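Local coordinates for protein pentalenene synthase (Streptomyces chartreusis NRRL 3882, PDB 6Q4S) that probably catalyses the magnesium-dependent cyclisation of farnesyl diphosphate to the sesquiterpene alcohol 7-epi-alpha-eudesmol, at residues S16-Y21 with S62-M66; R34-S38 with L78-Q82; N71-L75 with A122-V126. All blocks are in the same frame, centred on the assembly; numbering follows the deposited sequence.

Interaction 1: residues S16-Y21 with S62-M66; sequences SEHLEY and SADDM
H18 and Y21, at the start of helix 19-32, lean on A63 in the first turn of helix 63-79, so that two helix N-termini meet in this all-helical terpene synthase fold. S62 is the N-cap of the second helix: its OG accepts the D65 backbone N at 3.3 Å, while S62 O takes the M66 N as the helix begins. Its carbonyl carbon also lies near H18 CD2.

A63 follows and is the centre of the contact. Its CB sits almost squarely over the imidazole of H18, 3.8 Å from the ring centroid and 10° off the normal, a CH-pi contact. The A63 backbone N lies over the same face, near CD2, and E17 CG lies against the opposite face toward the rim, so the ring is held between its own neighbour and the second helix. H18 has CG beside its backbone N (chi1 -51°), which carries the imidazole across to A63. A63 CB also meets Y21 CE2 at 3.7 Å, so one small side chain serves two rings.

D64 points its CB away, yet OD1 reaches the edge of the phenol near the ring plane; the bond from Y21 OH to D64 OD1 is long and weak at 3.5 Å, with ring and carboxylate planes 47° apart. D65 turns from the contact to a salt bridge with R192.

M66, buried against A54 of helix 50-57, closes the inner side. Its chain is bent at both chi2 and chi3, folding the thioether back toward S16. S16 heads an ST turn, its OG accepting the H18 backbone N at 2.9 Å, and the M66 CE methyl packs against this serine 3.7 Å from both CB and OG.

Interaction 2: residues R34-S38 with L78-Q82; sequences RLVRS and LFDDQ
Q82 reaches across to the backbone of L35 and makes the polar link of this contact, at the DDXXD motif of the terpene synthase. Its chain, bent at chi2 (-65°), directs NE2 onto a lone pair of L35 O in the carbonyl plane, 2.9 Å away with an N-H...O angle of 157°. The oxygen is only 5° out of the amide plane, so the bond is well aligned, and the amide OE1 rests 3.8 Å from L35 CD2. With an alanine here, L35 O is likely to lose this donor and a gap to open beside L35 CD2.

L78, buried like L35 and also touching W48, sets its CD1 against L35 CB at 3.8 Å; V36 CG1 meets the same L78 methyl more loosely. At the exposed rim, the guanidinium of R37 turns its edge to D81 O, with NH2 3.6 Å from that oxygen, too far for more than a loose polar approach. D80, in the same segment, is a probable magnesium ligand.

The 34-38 loop leaves helix 19-32 through a Schellman motif at R34 and enters helix 39-47 at S38, while L35 and Q82 both rest on P118 at the start of helix 118-131.

Interaction 3: residues N71-L75 with A122-V126; sequences NWFSL and AWAEV
W72 and W123 form the aromatic part of this buried contact. Their side chains run side by side and point the same way, the five-membered ring of W72 and the six-membered ring of W123 inclined by 18° but slid apart, centroids 5.1 Å from each other, so they barely overlap. The closest touch is W72 CD1 to W123 CZ3 at 3.4 Å. In both residues CG lies anti to the backbone N (chi1 -177° in W72), which sends the two indoles off the same side of the helix pair, where both also meet W146; W123 NE1 donates to L101 O.

Aliphatic packing continues the contact. L75 sends CD1 against W123, 3.8 Å from CE3, and CD2 onto A122 CB at 3.8 Å. V126 sets CG1 against W72 CB at 3.7 Å, the two side chains crossing at about a right angle, and turns CG2 toward L75 and N71.

The helices are neighbours in the alpha-helical class I terpene synthase fold; segments 71-75 and 122-126 run roughly antiparallel, at 145°, their axes 10.2 Å apart at closest.

Polar contact is indirect. A water accepts from N71 ND2 at 2.9 Å and donates to E125 OE2 at 2.9 Å. The remaining polar atom of the N71 amide, OD1, bonds to H26 ND1, and E125 OE2 also takes W29 NE1, which ties the bridge to helix 19-32.

All three contacts use helix 63-79: interaction 1 at its N-terminal end, interaction 3 in the middle, and interaction 2 at its C-terminal end. The centres of interactions 1 and 2 are about 23 Å apart, with interaction 3 between them, its centre about 16 Å and 12 Å from theirs. Interactions 2 and 3 touch, L35 CD1 lying 3.8 Å from L75 CD2, whereas interaction 1 touches neither. Along the chain, interaction 1 closes before interaction 3 opens, while interaction 2 alternates with both. The helix that leads into the DDXXD motif is thus packed against the helix 19-32 region at both ends and against helix 118-131 midway.

Interaction 1: residues S16-Y21 with S62-M66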
# COMPACT_ATOMS: atom_id res chain seq x y z
N SER A 16 -17.58 8.81 -22.61
CA SER A 16 -17.10 10.19 -22.57
C SER A 16 -17.18 10.90 -23.94
O SER A 16 -16.71 10.39 -24.99
CB SER A 16 -15.69 10.28 -22.03
OG SER A 16 -15.14 11.58 -22.12
N GLU A 17 -17.68 12.14 -23.89
CA GLU A 17 -17.60 13.05 -25.07
C GLU A 17 -16.19 13.52 -25.41
O GLU A 17 -15.92 14.04 -26.54
CB GLU A 17 -18.52 14.26 -24.83
CG GLU A 17 -18.01 15.25 -23.78
CD GLU A 17 -19.03 16.31 -23.43
OE1 GLU A 17 -19.77 16.77 -24.34
OE2 GLU A 17 -19.10 16.70 -22.24
N HIS A 18 -15.21 13.26 -24.52
CA HIS A 18 -13.85 13.75 -24.77
C HIS A 18 -12.92 12.82 -25.47
O HIS A 18 -11.69 13.07 -25.58
CB HIS A 18 -13.25 14.15 -23.42
CG HIS A 18 -14.14 15.06 -22.66
ND1 HIS A 18 -14.66 16.20 -23.23
CD2 HIS A 18 -14.60 15.02 -21.39
CE1 HIS A 18 -15.40 16.83 -22.33
NE2 HIS A 18 -15.40 16.12 -21.21
N LEU A 19 -13.46 11.76 -26.04
CA LEU A 19 -12.58 10.77 -26.65
C LEU A 19 -11.62 11.35 -27.65
O LEU A 19 -10.39 11.12 -27.56
CB LEU A 19 -13.44 9.65 -27.27
CG LEU A 19 -12.72 8.64 -28.14
CD1 LEU A 19 -11.61 7.91 -27.38
CD2 LEU A 19 -13.80 7.68 -28.68
N GLU A 20 -12.12 12.08 -28.66
CA GLU A 20 -11.19 12.58 -29.70
C GLU A 20 -10.26 13.69 -29.19
O GLU A 20 -9.07 13.71 -29.53
CB GLU A 20 -11.91 12.98 -31.04
CG GLU A 20 -12.61 11.82 -31.77
CD GLU A 20 -11.71 10.57 -32.06
OE1 GLU A 20 -10.48 10.70 -32.27
OE2 GLU A 20 -12.23 9.42 -32.08
N TYR A 21 -10.78 14.58 -28.36
CA TYR A 21 -9.94 15.67 -27.79
C TYR A 21 -8.72 15.05 -27.02
O TYR A 21 -7.55 15.39 -27.26
CB TYR A 21 -10.82 16.50 -26.81
CG TYR A 21 -10.02 17.44 -25.96
CD1 TYR A 21 -9.63 18.69 -26.46
CD2 TYR A 21 -9.58 17.06 -24.69
CE1 TYR A 21 -8.88 19.56 -25.67
CE2 TYR A 21 -8.81 17.92 -23.91
CZ TYR A 21 -8.45 19.16 -24.42
OH TYR A 21 -7.70 20.00 -23.64
N SER A 62 -13.54 15.02 -16.61
CA SER A 62 -13.32 16.24 -17.35
C SER A 62 -12.38 15.95 -18.49
O SER A 62 -11.70 14.89 -18.50
CB SER A 62 -12.70 17.30 -16.46
OG SER A 62 -11.36 16.97 -16.21
N ALA A 63 -12.27 16.88 -19.43
CA ALA A 63 -11.46 16.67 -20.56
C ALA A 63 -9.98 16.55 -20.22
O ALA A 63 -9.25 15.77 -20.89
CB ALA A 63 -11.66 17.76 -21.61
N ASP A 64 -9.47 17.33 -19.26
CA ASP A 64 -8.04 17.26 -19.01
C ASP A 64 -7.73 15.93 -18.24
O ASP A 64 -6.65 15.40 -18.37
CB ASP A 64 -7.57 18.44 -18.18
CG ASP A 64 -7.64 19.78 -18.93
OD1 ASP A 64 -7.41 19.84 -20.17
OD2 ASP A 64 -7.90 20.78 -18.23
N ASP A 65 -8.63 15.56 -17.36
CA ASP A 65 -8.51 14.31 -16.59
C ASP A 65 -8.68 13.08 -17.49
O ASP A 65 -8.04 12.06 -17.26
CB ASP A 65 -9.54 14.28 -15.49
CG ASP A 65 -9.22 15.26 -14.37
OD1 ASP A 65 -8.06 15.72 -14.25
OD2 ASP A 65 -10.09 15.46 -13.51
N MET A 66 -9.43 13.20 -18.57
CA MET A 66 -9.52 12.11 -19.54
C MET A 66 -8.16 11.88 -20.16
O MET A 66 -7.72 10.72 -20.35
CB MET A 66 -10.59 12.36 -20.61
CG MET A 66 -10.75 11.22 -21.60
SD MET A 66 -11.07 9.55 -20.92
CE MET A 66 -12.57 9.89 -20.14

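Interaction 2: residues R34-S38 with L78-Q82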
# COMPACT_ATOMS: atom_id res chain seq x y z
N ARG A 34 8.52 9.02 -24.42
CA ARG A 34 9.41 8.02 -24.96
C ARG A 34 8.96 6.59 -24.65
O ARG A 34 9.77 5.67 -24.67
CB ARG A 34 10.88 8.28 -24.56
CG ARG A 34 11.34 9.68 -24.88
CD ARG A 34 12.53 10.16 -24.06
NE ARG A 34 13.73 10.32 -24.88
CZ ARG A 34 13.95 11.25 -25.83
NH1 ARG A 34 13.03 12.18 -26.16
NH2 ARG A 34 15.11 11.26 -26.48
N LEU A 35 7.64 6.42 -24.50
CA LEU A 35 7.02 5.09 -24.28
C LEU A 35 6.95 4.27 -25.53
O LEU A 35 6.90 3.06 -25.45
CB LEU A 35 5.63 5.25 -23.67
CG LEU A 35 5.70 5.94 -22.31
CD1 LEU A 35 4.32 6.23 -21.80
CD2 LEU A 35 6.48 5.05 -21.33
N VAL A 36 6.87 4.93 -26.69
CA VAL A 36 7.06 4.27 -27.95
C VAL A 36 8.31 4.92 -28.58
O VAL A 36 8.61 6.14 -28.35
CB VAL A 36 5.84 4.36 -28.88
CG1 VAL A 36 4.58 3.86 -28.21
CG2 VAL A 36 5.62 5.77 -29.37
N ARG A 37 9.00 4.12 -29.38
CA ARG A 37 10.32 4.46 -29.95
C ARG A 37 10.43 4.42 -31.50
O ARG A 37 11.42 4.84 -32.04
CB ARG A 37 11.38 3.51 -29.35
CG ARG A 37 11.52 3.60 -27.81
CD ARG A 37 12.52 2.61 -27.21
NE ARG A 37 12.21 1.19 -27.49
CZ ARG A 37 11.32 0.42 -26.83
NH1 ARG A 37 10.58 0.89 -25.81
NH2 ARG A 37 11.16 -0.85 -27.21
N SER A 38 9.43 3.87 -32.17
CA SER A 38 9.41 3.76 -33.62
C SER A 38 8.00 3.93 -34.12
O SER A 38 7.02 3.71 -33.40
CB SER A 38 9.95 2.39 -34.07
OG SER A 38 8.99 1.38 -33.90
N LEU A 78 1.69 -0.84 -22.04
CA LEU A 78 2.99 -0.73 -22.65
C LEU A 78 4.05 -1.39 -21.80
O LEU A 78 5.11 -1.69 -22.30
CB LEU A 78 3.37 0.70 -22.89
CG LEU A 78 2.68 1.25 -24.17
CD1 LEU A 78 2.81 2.75 -24.27
CD2 LEU A 78 3.20 0.53 -25.42
N PHE A 79 3.77 -1.58 -20.53
CA PHE A 79 4.77 -2.05 -19.57
C PHE A 79 5.61 -3.24 -20.09
O PHE A 79 6.82 -3.00 -20.34
CB PHE A 79 4.13 -2.25 -18.20
CG PHE A 79 5.05 -2.78 -17.14
CD1 PHE A 79 6.36 -2.48 -17.12
CD2 PHE A 79 4.53 -3.52 -16.12
CE1 PHE A 79 7.18 -2.97 -16.12
CE2 PHE A 79 5.34 -4.02 -15.11
CZ PHE A 79 6.69 -3.76 -15.14
N ASP A 80 5.06 -4.45 -20.33
CA ASP A 80 5.91 -5.56 -21.01
C ASP A 80 6.84 -5.11 -22.16
O ASP A 80 8.04 -5.46 -22.22
CB ASP A 80 5.11 -6.78 -21.52
CG ASP A 80 3.63 -6.50 -21.65
OD1 ASP A 80 3.26 -5.65 -22.51
OD2 ASP A 80 2.86 -7.10 -20.85
N ASP A 81 6.29 -4.27 -23.03
CA ASP A 81 6.97 -3.84 -24.26
C ASP A 81 8.11 -2.80 -24.03
O ASP A 81 8.75 -2.37 -24.98
CB ASP A 81 5.92 -3.36 -25.32
CG ASP A 81 4.77 -4.41 -25.54
OD1 ASP A 81 4.85 -5.54 -25.01
OD2 ASP A 81 3.78 -4.11 -26.23
N GLN A 82 8.40 -2.43 -22.79
CA GLN A 82 9.51 -1.51 -22.53
C GLN A 82 10.89 -2.19 -22.52
O GLN A 82 11.90 -1.49 -22.55
CB GLN A 82 9.26 -0.77 -21.20
CG GLN A 82 8.01 0.10 -21.22
CD GLN A 82 8.14 1.26 -22.21
OE1 GLN A 82 8.90 2.16 -21.98
NE2 GLN A 82 7.41 1.22 -23.30

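Interaction 3: residues N71-L75 with A122-V126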
# COMPACT_ATOMS: atom_id res chain seq x y z
N ASN A 71 -3.36 8.42 -20.43
CA ASN A 71 -1.95 8.29 -20.28
C ASN A 71 -1.65 7.05 -19.30
O ASN A 71 -0.82 6.18 -19.58
CB ASN A 71 -1.33 9.61 -19.76
CG ASN A 71 -1.42 10.75 -20.77
OD1 ASN A 71 -1.60 10.55 -21.98
ND2 ASN A 71 -1.15 11.95 -20.27
N TRP A 72 -2.29 7.08 -18.16
CA TRP A 72 -2.22 5.97 -17.20
C TRP A 72 -2.54 4.60 -17.79
O TRP A 72 -1.72 3.69 -17.72
CB TRP A 72 -3.18 6.24 -16.13
CG TRP A 72 -3.18 5.26 -15.05
CD1 TRP A 72 -2.12 4.67 -14.45
CD2 TRP A 72 -4.32 4.77 -14.43
NE1 TRP A 72 -2.53 3.82 -13.46
CE2 TRP A 72 -3.90 3.84 -13.43
CE3 TRP A 72 -5.68 4.98 -14.62
CZ2 TRP A 72 -4.79 3.22 -12.58
CZ3 TRP A 72 -6.56 4.35 -13.82
CH2 TRP A 72 -6.12 3.47 -12.80
N PHE A 73 -3.69 4.50 -18.44
CA PHE A 73 -4.05 3.33 -19.20
C PHE A 73 -2.89 2.81 -20.04
O PHE A 73 -2.67 1.63 -20.09
CB PHE A 73 -5.20 3.63 -20.16
CG PHE A 73 -6.45 2.89 -19.88
CD1 PHE A 73 -6.71 1.71 -20.52
CD2 PHE A 73 -7.43 3.43 -19.07
CE1 PHE A 73 -7.89 1.04 -20.31
CE2 PHE A 73 -8.66 2.79 -18.89
CZ PHE A 73 -8.87 1.59 -19.48
N SER A 74 -2.19 3.68 -20.76
CA SER A 74 -1.16 3.24 -21.60
C SER A 74 0.02 2.57 -20.84
O SER A 74 0.70 1.73 -21.45
CB SER A 74 -0.60 4.36 -22.52
OG SER A 74 0.15 5.32 -21.81
N LEU A 75 0.26 2.99 -19.58
CA LEU A 75 1.45 2.57 -18.80
C LEU A 75 1.41 1.09 -18.59
O LEU A 75 2.37 0.41 -18.89
CB LEU A 75 1.58 3.28 -17.43
CG LEU A 75 1.86 4.74 -17.64
CD1 LEU A 75 1.96 5.52 -16.36
CD2 LEU A 75 3.08 4.92 -18.50
N ALA A 122 7.26 8.42 -16.48
CA ALA A 122 5.89 8.64 -16.90
C ALA A 122 4.96 8.44 -15.75
O ALA A 122 4.08 9.27 -15.50
CB ALA A 122 5.50 7.76 -18.06
N TRP A 123 5.13 7.33 -15.04
CA TRP A 123 4.29 7.10 -13.87
C TRP A 123 4.50 8.10 -12.77
O TRP A 123 3.53 8.53 -12.16
CB TRP A 123 4.45 5.64 -13.38
CG TRP A 123 3.65 5.24 -12.19
CD1 TRP A 123 4.16 4.62 -11.08
CD2 TRP A 123 2.22 5.40 -11.93
NE1 TRP A 123 3.16 4.35 -10.19
CE2 TRP A 123 1.97 4.82 -10.67
CE3 TRP A 123 1.16 5.94 -12.63
CZ2 TRP A 123 0.69 4.80 -10.07
CZ3 TRP A 123 -0.12 5.92 -12.04
CH2 TRP A 123 -0.34 5.37 -10.76
N ALA A 124 5.72 8.50 -12.46
CA ALA A 124 5.85 9.54 -11.44
C ALA A 124 5.03 10.78 -11.78
O ALA A 124 4.42 11.43 -10.88
CB ALA A 124 7.28 9.90 -11.18
N GLU A 125 4.96 11.10 -13.08
CA GLU A 125 4.15 12.25 -13.54
C GLU A 125 2.68 12.01 -13.36
O GLU A 125 2.04 12.83 -12.75
CB GLU A 125 4.44 12.61 -15.02
CG GLU A 125 3.58 13.81 -15.49
CD GLU A 125 3.58 14.00 -17.00
OE1 GLU A 125 4.65 14.42 -17.49
OE2 GLU A 125 2.53 13.71 -17.66
N VAL A 126 2.18 10.86 -13.82
CA VAL A 126 0.78 10.54 -13.81
C VAL A 126 0.24 10.48 -12.43
O VAL A 126 -0.88 10.95 -12.19
CB VAL A 126 0.45 9.28 -14.65
CG1 VAL A 126 -0.92 8.68 -14.40
CG2 VAL A 126 0.67 9.58 -16.12
O HOH W 1 -0.25 12.97 -17.66